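Local coordinates for protein SsfS6 (PDB 4FZR) that belongs to the erythromycin biosynthesis protein CIII-like family and has the two-domain architecture of the GT-B clan, at residues S186-P191 with T202-Y207; G264-V269 with G285-G290. One frame throughout, in Å; residues are numbered along the deposited sequence. Where two conformers were deposited one is given.

Contact 1. Residues S186-P191 with T202-Y207; sequences SIDVCP and TTKMRY
Asp188 OD1 is gripped twice, by the ammonium group of Lys204 across the contact and by the backbone N-H of Cys190 within its own segment. The salt bridge from Lys204 NZ to Asp188 OD1 measures 2.7 Å, and the bond from Cys190 N to Asp188 OD1, at 3.0 Å, closes an Asx turn just where the strand ends. Both donors stand well out of the carboxylate plane, on opposite faces of it, and so clasp the oxygen between them. The Lys204 chain bends at CD (chi2 -57°) and then runs straight, side by side with Asp188. Its NZ also donates to Cys190 O at 2.7 Å, tying the turn down a second time, and Glu195 supplies a further salt bridge.

Beneath this polar cluster the backbones pair in parallel. Ser186 O accepts from Thr203 N, Thr203 O from Asp188 N, and Asp188 O from Met205 N, the last at 2.8 Å. Beyond Met205 the chains part enough for a water, which donates to Val189 O at 2.8 Å and to Met205 O at 2.9 Å.

The face of Ile187 and Thr203 is largely apolar between the two segments. Ile187 CG2 packs on CB of Met205, a selenomethionine in this crystal, at 3.5 Å, while Ile187 CD1 meets Met205 CE at 3.5 Å. Helix 388-395 covers Ile187, Thr203 and Met205 here, consistent with the GT-B habit of sending the C-terminal helix back over the N-terminal domain. Away from that face, Ser186 OG bonds to Glu149 of strand 147-150.

With salt bridges to both Asp188 and Glu195, Lys204 probably keeps its positive charge, and its ammonium group links edge strand 203-204 to the turn that follows strand 185-188.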
ATOM      1  N   SER A 186     -21.594   8.705   0.547  1.00 29.13           N
ATOM      2  CA  SER A 186     -21.714   7.857   1.722  1.00 28.24           C
ATOM      3  C   SER A 186     -21.672   6.409   1.261  1.00 33.51           C
ATOM      4  O   SER A 186     -22.606   5.916   0.630  1.00 40.82           O
ATOM      5  CB  SER A 186     -23.000   8.144   2.491  1.00 34.38           C
ATOM      6  OG  SER A 186     -23.125   7.260   3.594  1.00 31.19           O
ATOM      7  N   ILE A 187     -20.581   5.731   1.587  1.00 28.15           N
ATOM      8  CA  ILE A 187     -20.281   4.442   0.986  1.00 25.30           C
ATOM      9  C   ILE A 187     -20.656   3.281   1.896  1.00 28.88           C
ATOM     10  O   ILE A 187     -20.481   3.341   3.114  1.00 29.53           O
ATOM     11  CB  ILE A 187     -18.798   4.371   0.590  1.00 21.42           C
ATOM     12  CG1 ILE A 187     -18.472   5.554  -0.331  1.00 25.94           C
ATOM     13  CG2 ILE A 187     -18.487   3.037  -0.074  1.00 23.85           C
ATOM     14  CD1 ILE A 187     -17.015   5.733  -0.638  1.00 23.51           C
ATOM     15  N   ASP A 188     -21.186   2.230   1.283  1.00 24.13           N
ATOM     16  CA  ASP A 188     -21.693   1.074   2.006  1.00 22.60           C
ATOM     17  C   ASP A 188     -21.140  -0.207   1.391  1.00 21.16           C
ATOM     18  O   ASP A 188     -21.006  -0.309   0.171  1.00 19.96           O
ATOM     19  CB  ASP A 188     -23.221   1.068   1.952  1.00 32.51           C
ATOM     20  CG  ASP A 188     -23.833   0.073   2.907  1.00 28.17           C
ATOM     21  OD1 ASP A 188     -23.988  -1.104   2.521  1.00 36.57           O
ATOM     22  OD2 ASP A 188     -24.158   0.472   4.046  1.00 39.49           O
ATOM     23  N   VAL A 189     -20.827  -1.186   2.236  1.00 20.58           N
ATOM     24  CA  VAL A 189     -20.160  -2.403   1.779  1.00 20.57           C
ATOM     25  C   VAL A 189     -20.993  -3.669   2.012  1.00 21.67           C
ATOM     26  O   VAL A 189     -20.570  -4.772   1.663  1.00 17.95           O
ATOM     27  CB  VAL A 189     -18.773  -2.563   2.449  1.00 22.29           C
ATOM     28  CG1 VAL A 189     -17.807  -1.498   1.932  1.00 20.29           C
ATOM     29  CG2 VAL A 189     -18.892  -2.493   3.967  1.00 19.47           C
ATOM     30  N   CYS A 190     -22.183  -3.513   2.584  1.00 21.46           N
ATOM     31  CA  CYS A 190     -23.044  -4.661   2.847  1.00 26.80           C
ATOM     32  C   CYS A 190     -23.621  -5.197   1.538  1.00 24.92           C
ATOM     33  O   CYS A 190     -24.094  -4.423   0.704  1.00 22.67           O
ATOM     34  CB  CYS A 190     -24.174  -4.271   3.804  1.00 33.84           C
ATOM     35  SG  CYS A 190     -25.246  -5.644   4.284  1.00 33.49           S
ATOM     36  N   PRO A 191     -23.575  -6.525   1.342  1.00 24.03           N
ATOM     37  CA  PRO A 191     -24.227  -7.109   0.162  1.00 30.50           C
ATOM     38  C   PRO A 191     -25.733  -6.824   0.184  1.00 31.45           C
ATOM     39  O   PRO A 191     -26.364  -7.035   1.220  1.00 29.32           O
ATOM     40  CB  PRO A 191     -23.950  -8.613   0.305  1.00 27.11           C
ATOM     41  CG  PRO A 191     -22.787  -8.715   1.260  1.00 27.17           C
ATOM     42  CD  PRO A 191     -22.904  -7.540   2.174  1.00 22.27           C
ATOM     43  N   THR A 202     -26.914   6.137  -0.160  1.00 42.75           N
ATOM     44  CA  THR A 202     -25.578   5.563  -0.129  1.00 40.35           C
ATOM     45  C   THR A 202     -25.165   4.979  -1.474  1.00 41.35           C
ATOM     46  O   THR A 202     -25.971   4.855  -2.394  1.00 42.36           O
ATOM     47  CB  THR A 202     -25.482   4.453   0.930  1.00 45.75           C
ATOM     48  OG1 THR A 202     -26.337   3.363   0.562  1.00 46.29           O
ATOM     49  CG2 THR A 202     -25.894   4.986   2.293  1.00 41.16           C
ATOM     50  N   THR A 203     -23.890   4.617  -1.570  1.00 39.70           N
ATOM     51  CA  THR A 203     -23.337   4.033  -2.779  1.00 32.16           C
ATOM     52  C   THR A 203     -22.639   2.736  -2.406  1.00 29.21           C
ATOM     53  O   THR A 203     -21.772   2.724  -1.533  1.00 34.80           O
ATOM     54  CB  THR A 203     -22.319   4.984  -3.443  1.00 31.27           C
ATOM     55  OG1 THR A 203     -22.884   6.297  -3.559  1.00 37.70           O
ATOM     56  CG2 THR A 203     -21.925   4.482  -4.818  1.00 31.72           C
ATOM     57  N   LYS A 204     -23.024   1.641  -3.050  1.00 29.36           N
ATOM     58  CA  LYS A 204     -22.405   0.352  -2.776  1.00 26.09           C
ATOM     59  C   LYS A 204     -20.947   0.347  -3.224  1.00 23.93           C
ATOM     60  O   LYS A 204     -20.589   1.003  -4.201  1.00 22.90           O
ATOM     61  CB  LYS A 204     -23.157  -0.774  -3.491  1.00 22.28           C
ATOM     62  CG  LYS A 204     -24.512  -1.110  -2.896  1.00 36.88           C
ATOM     63  CD  LYS A 204     -24.387  -1.479  -1.430  1.00 31.44           C
ATOM     64  CE  LYS A 204     -25.717  -1.916  -0.852  1.00 37.24           C
ATOM     65  NZ  LYS A 204     -25.624  -2.179   0.609  1.00 37.66           N
HETATM   66  N   MSE A 205     -20.116  -0.396  -2.500  1.00 19.05           N
HETATM   67  CA  MSE A 205     -18.728  -0.604  -2.893  1.00 22.81           C
HETATM   68  C   MSE A 205     -18.265  -1.996  -2.480  1.00 19.85           C
HETATM   69  O   MSE A 205     -18.590  -2.475  -1.397  1.00 17.69           O
HETATM   70  CB  MSE A 205     -17.810   0.436  -2.249  1.00 15.92           C
HETATM   71  CG  MSE A 205     -16.375   0.383  -2.785  1.00 28.51           C
HETATM   72 SE   MSE A 205     -14.998   1.121  -1.601  1.00 27.80          SE
HETATM   73  CE  MSE A 205     -15.250   2.997  -1.871  1.00 19.78           C
ATOM     74  N   ARG A 206     -17.503  -2.642  -3.355  0.52 18.53           N
ATOM     75  CA  ARG A 206     -16.946  -3.958  -3.072  0.52 18.44           C
ATOM     76  C   ARG A 206     -15.862  -3.853  -2.003  0.52 17.98           C
ATOM     77  O   ARG A 206     -14.978  -3.003  -2.089  0.52 20.45           O
ATOM     78  CB  ARG A 206     -16.360  -4.555  -4.350  0.52 18.32           C
ATOM     79  CG  ARG A 206     -15.752  -5.934  -4.183  0.52 18.49           C
ATOM     80  CD  ARG A 206     -15.108  -6.396  -5.479  0.52 20.04           C
ATOM     81  NE  ARG A 206     -14.327  -7.617  -5.305  0.52 24.18           N
ATOM     82  CZ  ARG A 206     -13.660  -8.222  -6.283  0.52 20.94           C
ATOM     83  NH1 ARG A 206     -13.678  -7.724  -7.511  0.52 20.42           N
ATOM     84  NH2 ARG A 206     -12.975  -9.329  -6.036  0.52 21.61           N
ATOM     85  N   TYR A 207     -15.938  -4.715  -0.993  1.00 13.06           N
ATOM     86  CA  TYR A 207     -14.968  -4.711   0.091  1.00 13.07           C
ATOM     87  C   TYR A 207     -13.705  -5.446  -0.319  1.00 20.05           C
ATOM     88  O   TYR A 207     -13.723  -6.659  -0.518  1.00 14.72           O
ATOM     89  CB  TYR A 207     -15.554  -5.371   1.332  1.00 14.74           C
ATOM     90  CG  TYR A 207     -14.614  -5.405   2.512  1.00 22.26           C
ATOM     91  CD1 TYR A 207     -14.489  -4.306   3.354  1.00 24.77           C
ATOM     92  CD2 TYR A 207     -13.860  -6.537   2.792  1.00 18.43           C
ATOM     93  CE1 TYR A 207     -13.637  -4.333   4.441  1.00 27.07           C
ATOM     94  CE2 TYR A 207     -13.007  -6.575   3.881  1.00 19.96           C
ATOM     95  CZ  TYR A 207     -12.899  -5.470   4.702  1.00 26.32           C
ATOM     96  OH  TYR A 207     -12.051  -5.497   5.785  1.00 35.30           O
TER
HETATM   97  O   HOH W   1     -18.850  -5.226  -0.454  1.00 12.18           O

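Contact 2. Residues G264-V269 with G285-G290; sequences GFEVVV and GVLAAG
Val267 bonds to Gly285 and Leu287 through its backbone N-H and carbonyl, and the pairing is tight there. Its N-H points almost straight at Gly285 O (Val267 N to Gly285 O 2.9 Å, N-H...O angle 172°), and Val267 O takes the N-H of Leu287 at only 2.6 Å. Val267 O also lies 2.9 Å from Val286 CA, a C-H...O contact that reflects how close the backbones run here, and the CB atoms of Val267 and Val286 stand 4.2 Å apart.

Two residues further on the grip slackens. Val269 N reaches Ala288 O only weakly, at 3.5 Å, and beyond it two acceptors, Val269 O and Gly290 O, lie close to each other without a bond. Between these regions strand 286-289 spends one residue more than its partner: Val267 pairs with Val286, but Val269 with Ala289. Leu287, with helix-like backbone angles (phi -90°, psi -34°), takes up the excess, as in a beta bulge. Strand 286-289 is the outermost on this side of the parallel C-terminal sheet, whose strand order 3-2-1-4-5-6 is that of a Rossmann-like domain, one of the two that make a GT-B protein.

At this irregularity the CB of Leu287 points toward segment 264-269, on the solvent side. Glu266 CG lies anti to the backbone N, and its extended chain crosses Leu287 obliquely, setting OE2 3.3 Å from Leu287 CB and equally near both methyls. This is contact with hydrocarbon; the other oxygen, OE1, has a long, weak ion pair with Arg229. More sheltered is Val268, whose CG1 lies 4.0 Å from the CB atoms of both Leu287 and Ala288; Trp220 of helix 219-222 packs on all three residues. On the face of Val267 and Val269, Leu253 and Ser257 of helix 253-259 meet Val269, while Leu260 and Pro261 lie against Val267.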
ATOM      1  N   GLY A 264     -12.538 -33.341  13.197  1.00 44.98           N
ATOM      2  CA  GLY A 264     -12.071 -33.699  11.871  1.00 43.09           C
ATOM      3  C   GLY A 264     -11.447 -32.530  11.135  1.00 54.77           C
ATOM      4  O   GLY A 264     -11.391 -32.519   9.906  1.00 63.28           O
ATOM      5  N   PHE A 265     -10.971 -31.543  11.889  1.00 54.63           N
ATOM      6  CA  PHE A 265     -10.350 -30.365  11.296  1.00 52.65           C
ATOM      7  C   PHE A 265      -8.834 -30.387  11.458  1.00 52.12           C
ATOM      8  O   PHE A 265      -8.308 -30.936  12.426  1.00 52.06           O
ATOM      9  CB  PHE A 265     -10.891 -29.085  11.942  1.00 39.16           C
ATOM     10  CG  PHE A 265     -12.312 -28.757  11.567  1.00 36.81           C
ATOM     11  CD1 PHE A 265     -12.657 -28.494  10.251  1.00 38.17           C
ATOM     12  CD2 PHE A 265     -13.296 -28.685  12.537  1.00 35.90           C
ATOM     13  CE1 PHE A 265     -13.962 -28.184   9.912  1.00 35.93           C
ATOM     14  CE2 PHE A 265     -14.599 -28.373  12.203  1.00 36.89           C
ATOM     15  CZ  PHE A 265     -14.931 -28.122  10.890  1.00 33.52           C
ATOM     16  N   GLU A 266      -8.140 -29.803  10.489  1.00 47.48           N
ATOM     17  CA  GLU A 266      -6.756 -29.394  10.681  1.00 52.00           C
ATOM     18  C   GLU A 266      -6.769 -27.894  10.958  1.00 50.38           C
ATOM     19  O   GLU A 266      -7.265 -27.112  10.147  1.00 47.24           O
ATOM     20  CB  GLU A 266      -5.908 -29.705   9.449  1.00 51.14           C
ATOM     21  CG  GLU A 266      -4.470 -29.226   9.575  1.00 70.34           C
ATOM     22  CD  GLU A 266      -3.726 -29.227   8.253  1.00 74.21           C
ATOM     23  OE1 GLU A 266      -4.385 -29.173   7.191  1.00 71.15           O
ATOM     24  OE2 GLU A 266      -2.478 -29.283   8.277  1.00 63.78           O
ATOM     25  N   VAL A 267      -6.228 -27.494  12.104  1.00 48.27           N
ATOM     26  CA  VAL A 267      -6.382 -26.121  12.577  1.00 48.23           C
ATOM     27  C   VAL A 267      -5.134 -25.266  12.385  1.00 49.70           C
ATOM     28  O   VAL A 267      -4.033 -25.670  12.745  1.00 56.40           O
ATOM     29  CB  VAL A 267      -6.763 -26.098  14.074  1.00 46.72           C
ATOM     30  CG1 VAL A 267      -6.692 -24.680  14.632  1.00 46.11           C
ATOM     31  CG2 VAL A 267      -8.150 -26.686  14.271  1.00 47.75           C
ATOM     32  N   VAL A 268      -5.319 -24.079  11.818  1.00 47.85           N
ATOM     33  CA  VAL A 268      -4.269 -23.068  11.816  1.00 52.92           C
ATOM     34  C   VAL A 268      -4.754 -21.896  12.661  1.00 49.13           C
ATOM     35  O   VAL A 268      -5.930 -21.534  12.617  1.00 41.36           O
ATOM     36  CB  VAL A 268      -3.910 -22.591  10.388  1.00 47.28           C
ATOM     37  CG1 VAL A 268      -3.466 -23.767   9.527  1.00 47.11           C
ATOM     38  CG2 VAL A 268      -5.082 -21.873   9.747  1.00 44.76           C
ATOM     39  N   VAL A 269      -3.855 -21.319  13.449  1.00 53.28           N
ATOM     40  CA  VAL A 269      -4.233 -20.249  14.361  1.00 58.12           C
ATOM     41  C   VAL A 269      -3.509 -18.955  14.000  1.00 54.03           C
ATOM     42  O   VAL A 269      -2.334 -18.776  14.324  1.00 59.27           O
ATOM     43  CB  VAL A 269      -3.927 -20.633  15.820  1.00 53.11           C
ATOM     44  CG1 VAL A 269      -4.479 -19.584  16.769  1.00 55.63           C
ATOM     45  CG2 VAL A 269      -4.503 -22.016  16.141  1.00 44.58           C
ATOM     46  N   GLY A 285      -3.441 -31.427  16.326  1.00 65.10           N
ATOM     47  CA  GLY A 285      -4.214 -31.160  15.126  1.00 66.53           C
ATOM     48  C   GLY A 285      -4.021 -29.787  14.514  1.00 66.06           C
ATOM     49  O   GLY A 285      -4.621 -29.477  13.486  1.00 60.98           O
ATOM     50  N   VAL A 286      -3.187 -28.959  15.132  1.00 51.98           N
ATOM     51  CA  VAL A 286      -2.963 -27.613  14.618  1.00 62.14           C
ATOM     52  C   VAL A 286      -1.685 -27.590  13.777  1.00 61.37           C
ATOM     53  O   VAL A 286      -0.653 -28.125  14.183  1.00 59.10           O
ATOM     54  CB  VAL A 286      -2.900 -26.551  15.749  1.00 53.84           C
ATOM     55  CG1 VAL A 286      -3.609 -27.055  17.004  1.00 59.54           C
ATOM     56  CG2 VAL A 286      -1.461 -26.165  16.063  1.00 46.13           C
ATOM     57  N   LEU A 287      -1.766 -26.988  12.594  1.00 63.91           N
ATOM     58  CA  LEU A 287      -0.653 -27.002  11.651  1.00 61.98           C
ATOM     59  C   LEU A 287       0.297 -25.820  11.824  1.00 60.07           C
ATOM     60  O   LEU A 287       1.503 -25.959  11.623  1.00 57.59           O
ATOM     61  CB  LEU A 287      -1.183 -27.015  10.214  1.00 65.39           C
ATOM     62  CG  LEU A 287      -0.101 -27.044   9.133  1.00 71.02           C
ATOM     63  CD1 LEU A 287       0.560 -28.421   9.069  1.00 69.22           C
ATOM     64  CD2 LEU A 287      -0.661 -26.630   7.777  1.00 59.51           C
ATOM     65  N   ALA A 288      -0.239 -24.665  12.206  1.00 58.13           N
ATOM     66  CA  ALA A 288       0.535 -23.428  12.144  1.00 63.97           C
ATOM     67  C   ALA A 288       0.346 -22.532  13.365  1.00 65.17           C
ATOM     68  O   ALA A 288      -0.689 -22.576  14.034  1.00 55.12           O
ATOM     69  CB  ALA A 288       0.189 -22.669  10.878  1.00 66.60           C
ATOM     70  N   ALA A 289       1.354 -21.707  13.635  1.00 80.21           N
ATOM     71  CA  ALA A 289       1.360 -20.858  14.817  1.00 82.07           C
ATOM     72  C   ALA A 289       1.994 -19.504  14.528  1.00 80.35           C
ATOM     73  O   ALA A 289       3.212 -19.398  14.388  1.00 96.05           O
ATOM     74  CB  ALA A 289       2.107 -21.549  15.947  1.00 89.93           C
ATOM     75  N   GLY A 290       1.162 -18.471  14.449  1.00 76.24           N
ATOM     76  CA  GLY A 290       1.655 -17.121  14.255  1.00 93.10           C
ATOM     77  C   GLY A 290       0.749 -16.269  13.390  1.00 86.60           C
ATOM     78  O   GLY A 290      -0.222 -16.758  12.814  1.00 83.97           O
TER

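In the fold
Both contacts join a parallel edge strand to its inner neighbour, but in different sheets: contact 1 at one edge of the N-terminal sheet, contact 2 at an edge of the C-terminal one, with centres 34 Å apart and nearest atoms about 18 Å apart. Neither is wholly core. Contact 1 lies nearer the middle of the chain, where helices of the C-terminal half close over it and no touching residue is fully exposed; charge pairs and a water supplement its backbone bonds. Contact 2 sits farther out, with Leu287 and Ala289 exposed, and relies on backbone bonds and small aliphatic groups, without a salt bridge between its segments.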